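Local coordinates for protein catalase (Bacillus pumilus, PDB 4QOL) that breaks hydrogen peroxide down to water and oxygen at a heme group and also shows peroxidase-like reactivity toward phenolic substrates, at residues R225-S228 and M229-A233; D249-K253 and G254-A258; K449-E453 and K454-L458. All coordinates share one frame; numbering follows the deposited sequence.

Interaction 1 of 3, residues R225-S228 and M229-A233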
loop_
_atom_site.group_PDB
_atom_site.type_symbol
_atom_site.label_atom_id
_atom_site.label_comp_id
_atom_site.label_asym_id
_atom_site.label_seq_id
_atom_site.Cartn_x
_atom_site.Cartn_y
_atom_site.Cartn_z
ATOM N N ARG A 225 -20.538 -9.505 -34.976
ATOM C CA ARG A 225 -21.132 -10.842 -34.774
ATOM C C ARG A 225 -21.323 -11.187 -33.348
ATOM O O ARG A 225 -20.477 -10.837 -32.514
ATOM C CB ARG A 225 -20.252 -11.934 -35.390
ATOM C CG ARG A 225 -20.913 -13.279 -35.444
ATOM C CD ARG A 225 -20.144 -14.251 -36.335
ATOM N NE ARG A 225 -18.765 -14.489 -35.913
ATOM C CZ ARG A 225 -18.352 -15.440 -35.064
ATOM N NH1 ARG A 225 -19.197 -16.269 -34.458
ATOM N NH2 ARG A 225 -17.072 -15.522 -34.757
ATOM N N ASN A 226 -22.457 -11.795 -33.029
ATOM C CA ASN A 226 -22.923 -11.986 -31.691
ATOM C C ASN A 226 -23.154 -13.496 -31.430
ATOM O O ASN A 226 -23.211 -14.312 -32.362
ATOM C CB ASN A 226 -24.211 -11.236 -31.419
ATOM C CG ASN A 226 -24.110 -9.759 -31.700
ATOM O OD1 ASN A 226 -24.980 -9.166 -32.387
ATOM N ND2 ASN A 226 -23.019 -9.183 -31.292
ATOM N N LEU A 227 -23.329 -13.835 -30.156
ATOM C CA LEU A 227 -23.651 -15.198 -29.734
ATOM C C LEU A 227 -25.006 -15.276 -29.063
ATOM O O LEU A 227 -25.333 -14.469 -28.175
ATOM C CB LEU A 227 -22.613 -15.776 -28.743
ATOM C CG LEU A 227 -21.147 -15.664 -29.163
ATOM C CD1 LEU A 227 -20.204 -16.126 -28.070
ATOM C CD2 LEU A 227 -20.888 -16.442 -30.437
ATOM N N SER A 228 -25.793 -16.302 -29.467
ATOM C CA SER A 228 -26.988 -16.664 -28.691
ATOM C C SER A 228 -26.578 -17.235 -27.338
ATOM O O SER A 228 -25.427 -17.597 -27.139
ATOM C CB SER A 228 -27.829 -17.703 -29.454
ATOM O OG SER A 228 -27.101 -18.942 -29.504
ATOM N N MET A 229 -27.525 -17.351 -26.413
ATOM C CA MET A 229 -27.218 -17.992 -25.154
ATOM C C MET A 229 -26.625 -19.363 -25.373
ATOM O O MET A 229 -25.693 -19.756 -24.670
ATOM C CB MET A 229 -28.425 -18.036 -24.225
ATOM C CG MET A 229 -28.906 -16.659 -23.776
ATOM S SD MET A 229 -30.295 -16.693 -22.614
ATOM C CE MET A 229 -29.761 -17.786 -21.333
ATOM N N GLU A 230 -27.241 -20.149 -26.265
ATOM C CA GLU A 230 -26.777 -21.531 -26.490
ATOM C C GLU A 230 -25.412 -21.587 -27.205
ATOM O O GLU A 230 -24.573 -22.375 -26.831
ATOM C CB GLU A 230 -27.837 -22.391 -27.203
ATOM C CG GLU A 230 -28.911 -21.665 -27.965
ATOM C CD GLU A 230 -29.884 -20.821 -27.122
ATOM O OE1 GLU A 230 -30.059 -19.663 -27.533
ATOM O OE2 GLU A 230 -30.481 -21.283 -26.099
ATOM N N GLU A 231 -25.159 -20.693 -28.139
ATOM C CA GLU A 231 -23.800 -20.569 -28.738
ATOM C C GLU A 231 -22.733 -20.169 -27.715
ATOM O O GLU A 231 -21.635 -20.789 -27.627
ATOM C CB GLU A 231 -23.766 -19.569 -29.868
ATOM C CG GLU A 231 -24.551 -20.056 -31.063
ATOM C CD GLU A 231 -24.885 -19.005 -32.084
ATOM O OE1 GLU A 231 -24.815 -17.775 -31.825
ATOM O OE2 GLU A 231 -25.259 -19.465 -33.188
ATOM N N ALA A 232 -23.097 -19.264 -26.832
ATOM C CA ALA A 232 -22.140 -18.872 -25.765
ATOM C C ALA A 232 -21.831 -20.033 -24.831
ATOM O O ALA A 232 -20.681 -20.220 -24.376
ATOM C CB ALA A 232 -22.702 -17.696 -24.970
ATOM N N ALA A 233 -22.863 -20.758 -24.402
ATOM C CA ALA A 233 -22.662 -21.927 -23.546
ATOM C C ALA A 233 -21.765 -22.985 -24.201
ATOM O O ALA A 233 -20.949 -23.621 -23.520
ATOM C CB ALA A 233 -24.014 -22.546 -23.153
HETATM O O HOH W 1 -25.492 -15.663 -33.453
#

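Interaction 2 of 3, residues D249-K253 and G254-A258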
loop_
_atom_site.group_PDB
_atom_site.type_symbol
_atom_site.label_atom_id
_atom_site.label_comp_id
_atom_site.label_asym_id
_atom_site.label_seq_id
_atom_site.Cartn_x
_atom_site.Cartn_y
_atom_site.Cartn_z
ATOM N N ASP A 249 -4.305 -14.487 -31.229
ATOM C CA ASP A 249 -4.059 -15.367 -32.378
ATOM C C ASP A 249 -4.201 -14.661 -33.722
ATOM O O ASP A 249 -3.383 -14.893 -34.623
ATOM C CB ASP A 249 -5.017 -16.564 -32.310
ATOM C CG ASP A 249 -4.619 -17.575 -31.237
ATOM O OD1 ASP A 249 -3.535 -17.446 -30.564
ATOM O OD2 ASP A 249 -5.401 -18.530 -31.036
ATOM N N ARG A 250 -5.206 -13.811 -33.867
ATOM C CA ARG A 250 -5.339 -12.962 -35.077
ATOM C C ARG A 250 -4.079 -12.159 -35.359
ATOM O O ARG A 250 -3.554 -12.136 -36.470
ATOM C CB ARG A 250 -6.449 -11.937 -34.939
ATOM C CG ARG A 250 -7.817 -12.471 -35.071
ATOM C CD ARG A 250 -8.873 -11.407 -34.729
ATOM N NE ARG A 250 -10.189 -12.031 -34.628
ATOM C CZ ARG A 250 -11.045 -12.208 -35.634
ATOM N NH1 ARG A 250 -10.782 -11.730 -36.846
ATOM N NH2 ARG A 250 -12.209 -12.824 -35.410
ATOM N N ILE A 251 -3.600 -11.483 -34.311
ATOM C CA ILE A 251 -2.453 -10.647 -34.455
ATOM C C ILE A 251 -1.214 -11.469 -34.695
ATOM O O ILE A 251 -0.364 -11.104 -35.545
ATOM C CB ILE A 251 -2.303 -9.743 -33.229
ATOM C CG1 ILE A 251 -3.448 -8.723 -33.264
ATOM C CG2 ILE A 251 -0.936 -9.056 -33.211
ATOM C CD1 ILE A 251 -3.562 -7.852 -32.020
ATOM N N GLU A 252 -1.096 -12.601 -34.001
ATOM C CA GLU A 252 0.099 -13.430 -34.164
ATOM C C GLU A 252 0.178 -13.975 -35.600
ATOM O O GLU A 252 1.266 -14.074 -36.182
ATOM C CB GLU A 252 0.126 -14.541 -33.144
ATOM C CG GLU A 252 1.566 -14.900 -32.770
ATOM C CD GLU A 252 2.431 -13.683 -32.276
ATOM O OE1 GLU A 252 3.659 -13.815 -32.354
ATOM O OE2 GLU A 252 1.961 -12.595 -31.788
ATOM N N LYS A 253 -0.978 -14.226 -36.186
ATOM C CA LYS A 253 -1.097 -14.705 -37.591
ATOM C C LYS A 253 -0.954 -13.656 -38.666
ATOM O O LYS A 253 -0.786 -14.002 -39.843
ATOM C CB LYS A 253 -2.492 -15.302 -37.797
ATOM C CG LYS A 253 -2.519 -16.819 -37.965
ATOM C CD LYS A 253 -3.211 -17.575 -36.822
ATOM C CE LYS A 253 -4.676 -17.880 -37.072
ATOM N NZ LYS A 253 -5.414 -17.934 -35.773
ATOM N N GLY A 254 -1.037 -12.392 -38.292
ATOM C CA GLY A 254 -0.955 -11.323 -39.255
ATOM C C GLY A 254 -2.310 -10.912 -39.767
ATOM O O GLY A 254 -2.406 -10.108 -40.723
ATOM N N ASN A 255 -3.366 -11.435 -39.170
ATOM C CA ASN A 255 -4.717 -11.114 -39.578
ATOM C C ASN A 255 -5.210 -9.960 -38.690
ATOM O O ASN A 255 -6.035 -10.145 -37.824
ATOM C CB ASN A 255 -5.608 -12.354 -39.470
ATOM C CG ASN A 255 -7.034 -12.099 -39.911
ATOM O OD1 ASN A 255 -7.310 -11.172 -40.679
ATOM N ND2 ASN A 255 -7.968 -12.910 -39.393
ATOM N N TYR A 256 -4.685 -8.757 -38.941
ATOM C CA TYR A 256 -4.883 -7.621 -37.998
ATOM C C TYR A 256 -6.309 -7.089 -38.022
ATOM O O TYR A 256 -6.834 -6.766 -39.071
ATOM C CB TYR A 256 -3.926 -6.515 -38.342
ATOM C CG TYR A 256 -2.487 -6.945 -38.375
ATOM C CD1 TYR A 256 -1.971 -7.840 -37.420
ATOM C CD2 TYR A 256 -1.638 -6.515 -39.402
ATOM C CE1 TYR A 256 -0.648 -8.233 -37.450
ATOM C CE2 TYR A 256 -0.317 -6.913 -39.427
ATOM C CZ TYR A 256 0.172 -7.757 -38.468
ATOM O OH TYR A 256 1.477 -8.151 -38.480
ATOM N N PRO A 257 -6.991 -7.039 -36.861
ATOM C CA PRO A 257 -8.359 -6.489 -36.856
ATOM C C PRO A 257 -8.306 -4.984 -36.911
ATOM O O PRO A 257 -7.326 -4.378 -36.432
ATOM C CB PRO A 257 -8.927 -6.958 -35.498
ATOM C CG PRO A 257 -7.721 -7.099 -34.625
ATOM C CD PRO A 257 -6.568 -7.510 -35.514
ATOM N N ALA A 258 -9.342 -4.397 -37.499
ATOM C CA ALA A 258 -9.373 -2.969 -37.659
ATOM C C ALA A 258 -10.759 -2.451 -37.393
ATOM O O ALA A 258 -11.745 -3.178 -37.517
ATOM C CB ALA A 258 -8.891 -2.572 -39.060
HETATM O O HOH W 2 -8.840 -9.907 -37.678
#

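Interaction 3 of 3, residues K449-E453 and K454-L458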
loop_
_atom_site.group_PDB
_atom_site.type_symbol
_atom_site.label_atom_id
_atom_site.label_comp_id
_atom_site.label_asym_id
_atom_site.label_seq_id
_atom_site.Cartn_x
_atom_site.Cartn_y
_atom_site.Cartn_z
ATOM N N LYS A 449 -37.210 -14.762 -15.103
ATOM C CA LYS A 449 -38.200 -15.798 -14.668
ATOM C C LYS A 449 -38.103 -16.146 -13.211
ATOM O O LYS A 449 -39.109 -16.478 -12.593
ATOM C CB LYS A 449 -38.060 -17.024 -15.520
ATOM C CG LYS A 449 -36.738 -17.702 -15.336
ATOM C CD LYS A 449 -36.668 -18.982 -16.162
ATOM C CE LYS A 449 -35.542 -19.886 -15.689
ATOM N NZ LYS A 449 -34.942 -20.583 -16.863
ATOM N N GLY A 450 -36.940 -16.011 -12.597
ATOM C CA GLY A 450 -36.802 -16.265 -11.135
ATOM C C GLY A 450 -36.813 -15.091 -10.171
ATOM O O GLY A 450 -36.647 -15.267 -8.943
ATOM N N VAL A 451 -37.006 -13.886 -10.674
ATOM C CA VAL A 451 -36.933 -12.715 -9.814
ATOM C C VAL A 451 -38.267 -12.466 -9.113
ATOM O O VAL A 451 -39.322 -12.946 -9.549
ATOM C CB VAL A 451 -36.480 -11.436 -10.570
ATOM C CG1 VAL A 451 -35.331 -11.744 -11.515
ATOM C CG2 VAL A 451 -37.596 -10.717 -11.244
ATOM N N ASN A 452 -38.195 -11.736 -8.019
ATOM C CA ASN A 452 -39.339 -11.284 -7.230
ATOM C C ASN A 452 -40.504 -10.824 -8.120
ATOM O O ASN A 452 -40.293 -10.076 -9.071
ATOM C CB ASN A 452 -38.852 -10.120 -6.323
ATOM C CG ASN A 452 -39.980 -9.369 -5.593
ATOM O OD1 ASN A 452 -40.307 -9.655 -4.412
ATOM N ND2 ASN A 452 -40.508 -8.385 -6.230
ATOM N N GLU A 453 -41.720 -11.228 -7.790
ATOM C CA GLU A 453 -42.866 -10.981 -8.680
ATOM C C GLU A 453 -43.158 -9.495 -8.902
ATOM O O GLU A 453 -43.432 -9.081 -10.017
ATOM C CB GLU A 453 -44.154 -11.619 -8.137
ATOM C CG GLU A 453 -44.222 -13.134 -8.242
ATOM C CD GLU A 453 -43.860 -13.695 -9.633
ATOM O OE1 GLU A 453 -44.280 -13.146 -10.683
ATOM O OE2 GLU A 453 -43.140 -14.726 -9.666
ATOM N N LYS A 454 -43.062 -8.681 -7.870
ATOM C CA LYS A 454 -43.280 -7.251 -7.998
ATOM C C LYS A 454 -42.206 -6.618 -8.914
ATOM O O LYS A 454 -42.462 -5.736 -9.688
ATOM C CB LYS A 454 -43.251 -6.587 -6.612
ATOM C CG LYS A 454 -43.894 -5.208 -6.464
ATOM C CD LYS A 454 -43.790 -4.706 -5.021
ATOM C CE LYS A 454 -42.407 -5.040 -4.449
ATOM N NZ LYS A 454 -42.114 -4.587 -3.062
ATOM N N THR A 455 -40.953 -7.029 -8.733
ATOM C CA THR A 455 -39.879 -6.529 -9.594
ATOM C C THR A 455 -40.080 -6.945 -11.060
ATOM O O THR A 455 -39.892 -6.141 -11.966
ATOM C CB THR A 455 -38.514 -6.980 -9.119
ATOM O OG1 THR A 455 -38.261 -6.344 -7.864
ATOM C CG2 THR A 455 -37.422 -6.650 -10.124
ATOM N N LYS A 456 -40.449 -8.179 -11.232
ATOM C CA LYS A 456 -40.714 -8.735 -12.568
ATOM C C LYS A 456 -41.833 -7.963 -13.271
ATOM O O LYS A 456 -41.711 -7.609 -14.444
ATOM C CB LYS A 456 -41.119 -10.200 -12.419
ATOM C CG LYS A 456 -41.225 -10.957 -13.729
ATOM C CD LYS A 456 -41.897 -12.332 -13.488
ATOM C CE LYS A 456 -41.105 -13.187 -12.558
ATOM N NZ LYS A 456 -41.751 -14.509 -12.400
ATOM N N LEU A 457 -42.895 -7.665 -12.535
ATOM C CA LEU A 457 -43.999 -6.806 -13.062
ATOM C C LEU A 457 -43.476 -5.432 -13.455
ATOM O O LEU A 457 -43.835 -4.903 -14.489
ATOM C CB LEU A 457 -45.139 -6.672 -12.040
ATOM C CG LEU A 457 -46.390 -5.920 -12.395
ATOM C CD1 LEU A 457 -46.985 -6.526 -13.674
ATOM C CD2 LEU A 457 -47.404 -5.950 -11.246
ATOM N N LEU A 458 -42.671 -4.813 -12.578
ATOM C CA LEU A 458 -42.204 -3.446 -12.872
ATOM C C LEU A 458 -41.320 -3.477 -14.115
ATOM O O LEU A 458 -41.407 -2.626 -14.944
ATOM C CB LEU A 458 -41.481 -2.887 -11.603
ATOM C CG LEU A 458 -40.979 -1.435 -11.774
ATOM C CD1 LEU A 458 -42.106 -0.423 -12.116
ATOM C CD2 LEU A 458 -40.246 -0.975 -10.503
HETATM O O HOH W 3 -40.385 -15.224 -9.985
#

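Interaction 1 of 3, residues R225-S228 and M229-A233
S228 and E231 exchange bonds in both directions, each side chain accepting from the other's backbone N-H, which makes the start of helix 229-236 a capping box. From one side S228 OG takes the amide hydrogen of E231 N at 2.9 Å in a fairly straight bond. The hydroxyl sits between the backbone N and the carbonyl carbon of its own residue (chi1 68°), a rotation that swings OG in under the first turn, where amides still lack a helical carbonyl. Serine suits the N-cap because its hydroxyl is only one carbon from the backbone and can reach the amide three residues on.

In return S228 N gives its hydrogen to E231 OE1, also at 2.9 Å and nearly straight at 171°. The carboxylate oxygen is met on its anti side, 35° out of the carboxylate plane; CG of E231 lies beside the backbone N, anti to the carbonyl carbon, and the chain runs extended from there toward S228 N. A water bridges to the residue before L227, donating to E231 OE1 at 2.8 Å and to N226 O, so two donors hold this oxygen and limit the turning of the carboxylate. Being negative at a helix N-terminus, E231 is probably also favoured by the helix dipole. With an alanine in place of E231, S228 N would probably lose its side-chain acceptor, and the water would keep N226 O but lose its tie to the cap.

The first full helical bond follows, from A232 N to S228 O, while L227 CB rests 4.2 Å from A232 CB as a small apolar contact behind the polar box. E230 turns instead to K442, a salt bridge to helix 434-448, against which M229 also packs through N443 and A446. The cap thus ends the loop that leaves strand 211-220 and starts helix 229-236 beside helix 434-448.

Interaction 2 of 3, residues D249-K253 and G254-A258
I251 O comes to the edge of the Y256 ring, near its plane and 3.5 Å from CE1, while G254 O lies over the centre of one face, 3.8 Å above the plane. I251 CG2 adds an apolar touch to the same CE1. The other flat pair, the R250 guanidinium and the N255 amide, lie side by side and point the same way with planes 39° apart. A water in the guanidinium plane, at its edge, accepts from R250 NH1 and donates to N255 O, both at 2.8 Å. N255 holds its CG anti to the backbone N (chi1 -179°), which carries the amide alongside the arginine. R250 NE pairs with D246 one turn back on the helix.

Two backbone bonds close the helix. N255 N donates to R250 O at 2.8 Å, and G254 N to I251 O at 3.1 Å, the latter from above the carbonyl plane. G254 has phi 92°, and a side chain at this backbone would run into K253 O, which is why glycine fits. Beyond it I251 CG1 meets P257 CD at 4.0 Å, the two side chains crossing at about a right angle, so a branched aliphatic and a ring cover the buried side of the turn. The whole is a Schellman motif that runs into an inverse gamma turn centred on N255, ending helix 242-253 and leading the chain into strand 258-267.

Interaction 3 of 3, residues K449-E453 and K454-L458
K456 NZ is gripped from several sides: by the carboxylate of E453, by a water, and more weakly by the carbonyl K449 O. The nearer oxygen of the salt bridge is E453 OE2, 3.1 Å from K456 NZ, which meets that oxygen on its syn side, 26° out of the carboxylate plane; the bond to OE1 is longer and weak. The two side chains lie side by side and point the same way, E453 bending at chi2 to lay its carboxylate along the lysine. The water accepts from K456 NZ at 2.9 Å and stands close to V451 O and E453 OE2 as well. The weak bond to K449 O, 3.3 Å from K456 NZ, reaches back to the loop ahead of the helix.

Lysine suits this place because its long aliphatic part can cross apolar ground before the charge reaches the oxygens. K456 starts with CG anti to the backbone N (chi1 -171°) and bends at chi3 (-61°), which turns the ammonium back toward residues 449-453. Its CB meets V451 CG2 at 3.7 Å, one branch of the valine packing against the first carbon of the lysine side chain.

Backbone bonds set the first turn: K456 N donates to N452 O at 2.9 Å, and L457 N to E453 O at the same length. N452 stands at the N-cap position, and its own backbone N is bonded to D162 of helix 161-169. The buried T455 rests on W165 and T169 of that helix, and its OG1 bonds R388 of the third subunit. K456 touches L478 of helix 468-478, so the start of helix 453-466, after the loop from helix 434-448, packs against helices 161-169 and 468-478 and lies at a subunit contact.

In the fold
All three interactions are local and mark helix boundaries: interactions 1 and 3 begin helices, and interaction 2 ends one. Each mixes buried and exposed residues, with exposed ones most numerous in interactions 2 and 3. The cap of interaction 1 relies on a reciprocal exchange with backbone amides, interaction 3 instead carries a lysine–glutamate salt bridge beside its N-cap, and interaction 2 depends on a glycine turn and carbonyl contacts with a ring. Interaction 3 belongs to the catalase-related immune-responsive region, the other two to the catalase region, where helices 229-236 and 242-253 are consecutive. Helix 434-448 packs beside interaction 1 and precedes the loop of interaction 3; the centres of interactions 1 and 3 are about 25 Å apart.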